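Local structure of glutamate--tRNA ligase (Methanothermobacter thermautotrophicus, 3AII) at residues H492-V504 with V512-E524. The protein probably attaches glutamate to the acceptor end of its tRNA in two steps, activating the amino acid with ATP as Glu-AMP before transfer. Residues are numbered along the deposited sequence; the frame is centred on the assembly and turned at random.
Sequences HWVPAESALEAEV and VRGVIEADASELE
Leu-500 and Ile-516 exchange both backbone hydrogen bonds, Leu-500 N to Ile-516 O at 2.9 Å and Ile-516 N back to Leu-500 O at 2.8 Å. Ala-502 with Gly-514 and Val-504 with Val-512 repeat the pattern, making strands 500-505 and 511-516 an antiparallel hairpin. On one face the Ile-516 CG2 methyl lies 3.8 Å from Ala-502 CB and also meets Leu-500 CB; its CG2 sits between N and C (CG1 at chi1 -168°), the rotation that turns this methyl to the neighbouring strand. Leu-500 reaches past the strand end, its CD1 against Ser-521 CB at 3.7 Å, while Ser-521 OG bonds Ala-518 O within the 3-10 turn.

Where the chain leaves strand 489-495, Val-494 sets its two methyls against the backbone of 515-517: CG1 rests 3.9 Å from Glu-517 CA, and CG2 approaches Val-515 O. Val-515 CG2 faces Val-494, its CB touches Ala-499 CB, and its CG1 meets Glu-501 OE1. Trimming Val-494 to an alanine removes both methyls, which would probably open a gap beside Val-515 and leave the Glu-517 backbone less firmly backed.

The Ala-502 N–H reaches Gly-514 O from 41° above the carbonyl plane, and a water bridges that same oxygen to Glu-501 OE2. Glu-503 OE1 lies over a face of the Arg-513 guanidinium, 4.4 Å from NE; no N-H points at it, so any attraction is probably one of charge only. Farther out, Met-546 of strand 546-552 packs on Leu-500 and Ile-516, and Glu-517 is held by Phe-405 N and Arg-438.

Within the anticodon-binding region, the backbone ladder thus holds the two hairpin strands together, and aliphatic contacts from Val-494 tie in the end of strand 489-495. The exposed Glu-501 adds a water-bridged link to the backbone, and Arg-513 a probable long-range attraction to Glu-503.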
ATOM      1  N   HIS A 492     -12.231  11.363  30.005  1.00 16.10           N
ATOM      2  CA  HIS A 492     -12.983  10.118  29.876  1.00 16.42           C
ATOM      3  C   HIS A 492     -12.633   9.224  31.056  1.00 18.77           C
ATOM      4  O   HIS A 492     -11.670   9.494  31.788  1.00 18.24           O
ATOM      5  CB  HIS A 492     -12.765   9.432  28.514  1.00 14.88           C
ATOM      6  CG  HIS A 492     -11.334   9.123  28.193  1.00 18.78           C
ATOM      7  ND1 HIS A 492     -10.402  10.100  27.928  1.00 16.08           N
ATOM      8  CD2 HIS A 492     -10.692   7.937  28.037  1.00 19.14           C
ATOM      9  CE1 HIS A 492      -9.238   9.534  27.649  1.00 18.29           C
ATOM     10  NE2 HIS A 492      -9.389   8.222  27.710  1.00 18.47           N
ATOM     11  N   TRP A 493     -13.431   8.187  31.260  1.00 14.60           N
ATOM     12  CA  TRP A 493     -13.384   7.421  32.505  1.00 14.19           C
ATOM     13  C   TRP A 493     -14.129   6.102  32.339  1.00 17.13           C
ATOM     14  O   TRP A 493     -14.973   5.957  31.449  1.00 16.49           O
ATOM     15  CB  TRP A 493     -13.986   8.247  33.661  1.00 16.03           C
ATOM     16  CG  TRP A 493     -15.433   8.579  33.420  1.00 15.71           C
ATOM     17  CD1 TRP A 493     -15.933   9.550  32.588  1.00 16.25           C
ATOM     18  CD2 TRP A 493     -16.560   7.900  33.969  1.00 16.74           C
ATOM     19  NE1 TRP A 493     -17.319   9.526  32.621  1.00 16.00           N
ATOM     20  CE2 TRP A 493     -17.720   8.518  33.454  1.00 16.72           C
ATOM     21  CE3 TRP A 493     -16.706   6.836  34.865  1.00 17.93           C
ATOM     22  CZ2 TRP A 493     -19.012   8.088  33.797  1.00 18.58           C
ATOM     23  CZ3 TRP A 493     -17.984   6.422  35.209  1.00 20.60           C
ATOM     24  CH2 TRP A 493     -19.119   7.052  34.678  1.00 15.44           C
ATOM     25  N   VAL A 494     -13.794   5.132  33.182  1.00 14.34           N
ATOM     26  CA  VAL A 494     -14.435   3.822  33.158  1.00 17.98           C
ATOM     27  C   VAL A 494     -14.834   3.398  34.577  1.00 17.18           C
ATOM     28  O   VAL A 494     -14.002   3.410  35.483  1.00 18.22           O
ATOM     29  CB  VAL A 494     -13.485   2.760  32.572  1.00 13.77           C
ATOM     30  CG1 VAL A 494     -14.192   1.410  32.500  1.00 18.14           C
ATOM     31  CG2 VAL A 494     -12.982   3.184  31.172  1.00 16.74           C
ATOM     32  N   PRO A 495     -16.110   3.027  34.782  1.00 16.58           N
ATOM     33  CA  PRO A 495     -16.542   2.516  36.089  1.00 19.77           C
ATOM     34  C   PRO A 495     -15.689   1.314  36.483  1.00 18.82           C
ATOM     35  O   PRO A 495     -15.483   0.417  35.666  1.00 18.60           O
ATOM     36  CB  PRO A 495     -17.987   2.065  35.839  1.00 22.07           C
ATOM     37  CG  PRO A 495     -18.449   2.832  34.644  1.00 23.37           C
ATOM     38  CD  PRO A 495     -17.217   3.116  33.807  1.00 17.66           C
ATOM     39  N   ALA A 496     -15.202   1.275  37.716  1.00 17.99           N
ATOM     40  CA  ALA A 496     -14.250   0.228  38.084  1.00 22.12           C
ATOM     41  C   ALA A 496     -14.871  -1.169  38.078  1.00 20.64           C
ATOM     42  O   ALA A 496     -14.212  -2.150  37.710  1.00 25.93           O
ATOM     43  CB  ALA A 496     -13.633   0.526  39.433  1.00 27.80           C
ATOM     44  N   GLU A 497     -16.133  -1.260  38.483  1.00 19.31           N
ATOM     45  CA  GLU A 497     -16.761  -2.557  38.724  1.00 28.03           C
ATOM     46  C   GLU A 497     -16.875  -3.409  37.467  1.00 32.87           C
ATOM     47  O   GLU A 497     -16.784  -4.639  37.523  1.00 28.78           O
ATOM     48  CB  GLU A 497     -18.147  -2.379  39.352  1.00 25.96           C
ATOM     49  CG  GLU A 497     -18.118  -1.930  40.808  1.00 29.60           C
ATOM     50  CD  GLU A 497     -18.010  -0.419  40.992  1.00 42.08           C
ATOM     51  OE1 GLU A 497     -17.890   0.329  39.995  1.00 26.70           O
ATOM     52  OE2 GLU A 497     -18.054   0.023  42.157  1.00 43.77           O
ATOM     53  N   SER A 498     -17.071  -2.755  36.330  1.00 20.64           N
ATOM     54  CA  SER A 498     -17.402  -3.473  35.101  1.00 19.88           C
ATOM     55  C   SER A 498     -16.382  -3.300  33.974  1.00 21.33           C
ATOM     56  O   SER A 498     -16.617  -3.746  32.857  1.00 22.19           O
ATOM     57  CB  SER A 498     -18.775  -3.030  34.619  1.00 23.89           C
ATOM     58  OG  SER A 498     -18.794  -1.624  34.422  1.00 21.67           O
ATOM     59  N   ALA A 499     -15.251  -2.683  34.295  1.00 20.52           N
ATOM     60  CA  ALA A 499     -14.193  -2.400  33.339  1.00 17.94           C
ATOM     61  C   ALA A 499     -13.624  -3.678  32.733  1.00 15.81           C
ATOM     62  O   ALA A 499     -13.496  -4.699  33.427  1.00 22.43           O
ATOM     63  CB  ALA A 499     -13.090  -1.618  34.033  1.00 20.35           C
ATOM     64  N   LEU A 500     -13.283  -3.613  31.452  1.00 18.98           N
ATOM     65  CA  LEU A 500     -12.711  -4.738  30.726  1.00 18.99           C
ATOM     66  C   LEU A 500     -11.275  -4.453  30.328  1.00 20.40           C
ATOM     67  O   LEU A 500     -10.933  -3.335  29.959  1.00 18.20           O
ATOM     68  CB  LEU A 500     -13.514  -4.978  29.449  1.00 23.08           C
ATOM     69  CG  LEU A 500     -14.996  -5.293  29.637  1.00 26.75           C
ATOM     70  CD1 LEU A 500     -15.686  -5.346  28.264  1.00 22.38           C
ATOM     71  CD2 LEU A 500     -15.136  -6.606  30.358  1.00 27.68           C
ATOM     72  N   GLU A 501     -10.430  -5.475  30.360  1.00 20.84           N
ATOM     73  CA  GLU A 501      -9.059  -5.295  29.909  1.00 22.13           C
ATOM     74  C   GLU A 501      -9.040  -5.101  28.395  1.00 19.32           C
ATOM     75  O   GLU A 501      -9.760  -5.782  27.658  1.00 20.95           O
ATOM     76  CB  GLU A 501      -8.199  -6.501  30.293  1.00 27.46           C
ATOM     77  CG  GLU A 501      -8.090  -6.723  31.783  1.00 39.08           C
ATOM     78  CD  GLU A 501      -7.386  -5.579  32.486  1.00 62.35           C
ATOM     79  OE1 GLU A 501      -7.905  -5.104  33.518  1.00 67.41           O
ATOM     80  OE2 GLU A 501      -6.318  -5.152  32.000  1.00 59.78           O
ATOM     81  N   ALA A 502      -8.223  -4.160  27.937  1.00 17.79           N
ATOM     82  CA  ALA A 502      -8.024  -3.965  26.509  1.00 20.48           C
ATOM     83  C   ALA A 502      -6.625  -3.461  26.232  1.00 22.24           C
ATOM     84  O   ALA A 502      -5.950  -2.940  27.117  1.00 20.49           O
ATOM     85  CB  ALA A 502      -9.049  -2.978  25.950  1.00 20.17           C
ATOM     86  N   GLU A 503      -6.187  -3.613  24.993  1.00 19.28           N
ATOM     87  CA  GLU A 503      -4.944  -3.001  24.575  1.00 21.46           C
ATOM     88  C   GLU A 503      -5.081  -2.520  23.153  1.00 20.39           C
ATOM     89  O   GLU A 503      -5.935  -2.995  22.399  1.00 20.95           O
ATOM     90  CB  GLU A 503      -3.770  -3.963  24.711  1.00 23.22           C
ATOM     91  CG  GLU A 503      -3.871  -5.211  23.878  1.00 32.26           C
ATOM     92  CD  GLU A 503      -2.791  -6.213  24.240  1.00 53.23           C
ATOM     93  OE1 GLU A 503      -2.753  -6.645  25.412  1.00 63.22           O
ATOM     94  OE2 GLU A 503      -1.980  -6.564  23.355  1.00 58.21           O
ATOM     95  N   VAL A 504      -4.254  -1.549  22.813  1.00 15.03           N
ATOM     96  CA  VAL A 504      -4.250  -0.966  21.488  1.00 15.99           C
ATOM     97  C   VAL A 504      -2.827  -1.020  20.961  1.00 18.31           C
ATOM     98  O   VAL A 504      -1.884  -0.587  21.644  1.00 21.40           O
ATOM     99  CB  VAL A 504      -4.736   0.492  21.522  1.00 16.72           C
ATOM    100  CG1 VAL A 504      -4.747   1.084  20.115  1.00 17.79           C
ATOM    101  CG2 VAL A 504      -6.131   0.565  22.151  1.00 17.93           C
ATOM    102  N   VAL A 512      -0.262  -0.322  23.947  1.00 21.01           N
ATOM    103  CA  VAL A 512      -0.825   0.539  24.984  1.00 21.09           C
ATOM    104  C   VAL A 512      -1.914  -0.221  25.740  1.00 23.77           C
ATOM    105  O   VAL A 512      -2.931  -0.587  25.160  1.00 25.57           O
ATOM    106  CB  VAL A 512      -1.406   1.845  24.390  1.00 21.42           C
ATOM    107  CG1 VAL A 512      -2.165   2.648  25.460  1.00 21.70           C
ATOM    108  CG2 VAL A 512      -0.306   2.681  23.756  1.00 25.40           C
ATOM    109  N   ARG A 513      -1.702  -0.459  27.032  1.00 19.48           N
ATOM    110  CA  ARG A 513      -2.644  -1.253  27.828  1.00 17.96           C
ATOM    111  C   ARG A 513      -3.574  -0.365  28.625  1.00 16.36           C
ATOM    112  O   ARG A 513      -3.185   0.727  29.039  1.00 24.63           O
ATOM    113  CB  ARG A 513      -1.896  -2.171  28.798  1.00 23.41           C
ATOM    114  CG  ARG A 513      -0.892  -3.095  28.139  1.00 36.77           C
ATOM    115  CD  ARG A 513      -0.660  -4.322  29.001  1.00 46.15           C
ATOM    116  NE  ARG A 513       0.204  -5.290  28.335  1.00 75.17           N
ATOM    117  CZ  ARG A 513       0.331  -6.558  28.711  1.00 86.61           C
ATOM    118  NH1 ARG A 513      -0.357  -7.015  29.749  1.00 83.49           N
ATOM    119  NH2 ARG A 513       1.140  -7.370  28.044  1.00 76.44           N
ATOM    120  N   GLY A 514      -4.797  -0.830  28.855  1.00 20.40           N
ATOM    121  CA  GLY A 514      -5.736  -0.060  29.658  1.00 20.14           C
ATOM    122  C   GLY A 514      -7.013  -0.823  29.917  1.00 17.00           C
ATOM    123  O   GLY A 514      -7.036  -2.052  29.861  1.00 17.31           O
ATOM    124  N   VAL A 515      -8.076  -0.079  30.218  1.00 14.42           N
ATOM    125  CA  VAL A 515      -9.385  -0.668  30.421  1.00 14.78           C
ATOM    126  C   VAL A 515     -10.405   0.055  29.554  1.00 14.81           C
ATOM    127  O   VAL A 515     -10.230   1.221  29.213  1.00 15.62           O
ATOM    128  CB  VAL A 515      -9.828  -0.655  31.899  1.00 19.29           C
ATOM    129  CG1 VAL A 515      -8.938  -1.593  32.725  1.00 20.59           C
ATOM    130  CG2 VAL A 515      -9.800   0.769  32.465  1.00 19.06           C
ATOM    131  N   ILE A 516     -11.468  -0.656  29.207  1.00 17.82           N
ATOM    132  CA  ILE A 516     -12.506  -0.101  28.349  1.00 13.47           C
ATOM    133  C   ILE A 516     -13.865  -0.375  28.994  1.00 15.28           C
ATOM    134  O   ILE A 516     -14.021  -1.307  29.777  1.00 16.10           O
ATOM    135  CB  ILE A 516     -12.391  -0.693  26.903  1.00 17.37           C
ATOM    136  CG1 ILE A 516     -13.273   0.072  25.904  1.00 16.76           C
ATOM    137  CG2 ILE A 516     -12.678  -2.211  26.902  1.00 16.03           C
ATOM    138  CD1 ILE A 516     -12.941  -0.220  24.429  1.00 14.74           C
ATOM    139  N   GLU A 517     -14.847   0.459  28.690  1.00 15.90           N
ATOM    140  CA  GLU A 517     -16.158   0.287  29.290  1.00 16.48           C
ATOM    141  C   GLU A 517     -16.849  -1.017  28.851  1.00 15.95           C
ATOM    142  O   GLU A 517     -16.561  -1.558  27.786  1.00 18.43           O
ATOM    143  CB  GLU A 517     -17.030   1.506  29.004  1.00 18.09           C
ATOM    144  CG  GLU A 517     -17.511   1.587  27.575  1.00 15.73           C
ATOM    145  CD  GLU A 517     -18.298   2.857  27.338  1.00 20.18           C
ATOM    146  OE1 GLU A 517     -19.543   2.819  27.435  1.00 18.30           O
ATOM    147  OE2 GLU A 517     -17.660   3.891  27.069  1.00 18.15           O
ATOM    148  N   ALA A 518     -17.747  -1.502  29.714  1.00 18.03           N
ATOM    149  CA  ALA A 518     -18.418  -2.791  29.541  1.00 25.72           C
ATOM    150  C   ALA A 518     -19.044  -3.020  28.176  1.00 23.88           C
ATOM    151  O   ALA A 518     -18.978  -4.127  27.636  1.00 20.77           O
ATOM    152  CB  ALA A 518     -19.478  -2.980  30.637  1.00 28.11           C
ATOM    153  N   ASP A 519     -19.657  -1.992  27.598  1.00 27.34           N
ATOM    154  CA  ASP A 519     -20.328  -2.164  26.307  1.00 22.44           C
ATOM    155  C   ASP A 519     -19.431  -2.567  25.137  1.00 21.00           C
ATOM    156  O   ASP A 519     -19.903  -3.117  24.143  1.00 22.21           O
ATOM    157  CB  ASP A 519     -21.116  -0.909  25.940  1.00 24.15           C
ATOM    158  CG  ASP A 519     -22.468  -0.861  26.607  1.00 23.03           C
ATOM    159  OD1 ASP A 519     -23.080  -1.939  26.801  1.00 24.22           O
ATOM    160  OD2 ASP A 519     -22.921   0.257  26.939  1.00 26.34           O
ATOM    161  N   ALA A 520     -18.138  -2.286  25.242  1.00 18.80           N
ATOM    162  CA  ALA A 520     -17.192  -2.669  24.220  1.00 24.02           C
ATOM    163  C   ALA A 520     -17.248  -4.173  23.957  1.00 16.84           C
ATOM    164  O   ALA A 520     -16.913  -4.621  22.874  1.00 21.09           O
ATOM    165  CB  ALA A 520     -15.781  -2.235  24.621  1.00 20.87           C
ATOM    166  N   SER A 521     -17.689  -4.944  24.948  1.00 23.65           N
ATOM    167  CA  SER A 521     -17.788  -6.397  24.774  1.00 21.33           C
ATOM    168  C   SER A 521     -18.762  -6.809  23.669  1.00 23.22           C
ATOM    169  O   SER A 521     -18.726  -7.949  23.202  1.00 21.23           O
ATOM    170  CB  SER A 521     -18.164  -7.087  26.095  1.00 21.86           C
ATOM    171  OG  SER A 521     -19.444  -6.688  26.540  1.00 29.68           O
ATOM    172  N   GLU A 522     -19.631  -5.885  23.255  1.00 17.79           N
ATOM    173  CA  GLU A 522     -20.543  -6.124  22.125  1.00 19.70           C
ATOM    174  C   GLU A 522     -19.862  -6.105  20.746  1.00 19.58           C
ATOM    175  O   GLU A 522     -20.449  -6.525  19.743  1.00 18.75           O
ATOM    176  CB  GLU A 522     -21.685  -5.094  22.140  1.00 19.81           C
ATOM    177  CG  GLU A 522     -21.278  -3.709  21.607  1.00 20.91           C
ATOM    178  CD  GLU A 522     -22.286  -2.628  21.959  1.00 26.62           C
ATOM    179  OE1 GLU A 522     -23.434  -2.967  22.311  1.00 22.25           O
ATOM    180  OE2 GLU A 522     -21.934  -1.433  21.885  1.00 21.21           O
ATOM    181  N   LEU A 523     -18.629  -5.605  20.687  1.00 18.25           N
ATOM    182  CA  LEU A 523     -17.929  -5.470  19.418  1.00 18.47           C
ATOM    183  C   LEU A 523     -17.458  -6.815  18.884  1.00 19.93           C
ATOM    184  O   LEU A 523     -17.175  -7.739  19.654  1.00 26.83           O
ATOM    185  CB  LEU A 523     -16.725  -4.543  19.580  1.00 19.34           C
ATOM    186  CG  LEU A 523     -17.077  -3.115  20.005  1.00 18.40           C
ATOM    187  CD1 LEU A 523     -15.847  -2.376  20.524  1.00 19.41           C
ATOM    188  CD2 LEU A 523     -17.728  -2.383  18.830  1.00 17.91           C
ATOM    189  N   GLU A 524     -17.387  -6.908  17.566  1.00 23.57           N
ATOM    190  CA  GLU A 524     -16.834  -8.081  16.916  1.00 20.97           C
ATOM    191  C   GLU A 524     -15.609  -7.677  16.126  1.00 23.22           C
ATOM    192  O   GLU A 524     -15.475  -6.526  15.714  1.00 22.46           O
ATOM    193  CB  GLU A 524     -17.878  -8.710  15.993  1.00 33.36           C
ATOM    194  CG  GLU A 524     -19.064  -9.311  16.747  1.00 46.77           C
ATOM    195  CD  GLU A 524     -20.163  -9.809  15.823  1.00 72.29           C
ATOM    196  OE1 GLU A 524     -20.938 -10.692  16.246  1.00 75.14           O
ATOM    197  OE2 GLU A 524     -20.253  -9.318  14.677  1.00 58.45           O
TER
HETATM  198  O   HOH W   1     -17.117  -0.215  32.847  1.00 34.69           O
HETATM  199  O   HOH W   2      -4.967  -3.422  30.708  1.00 45.70           O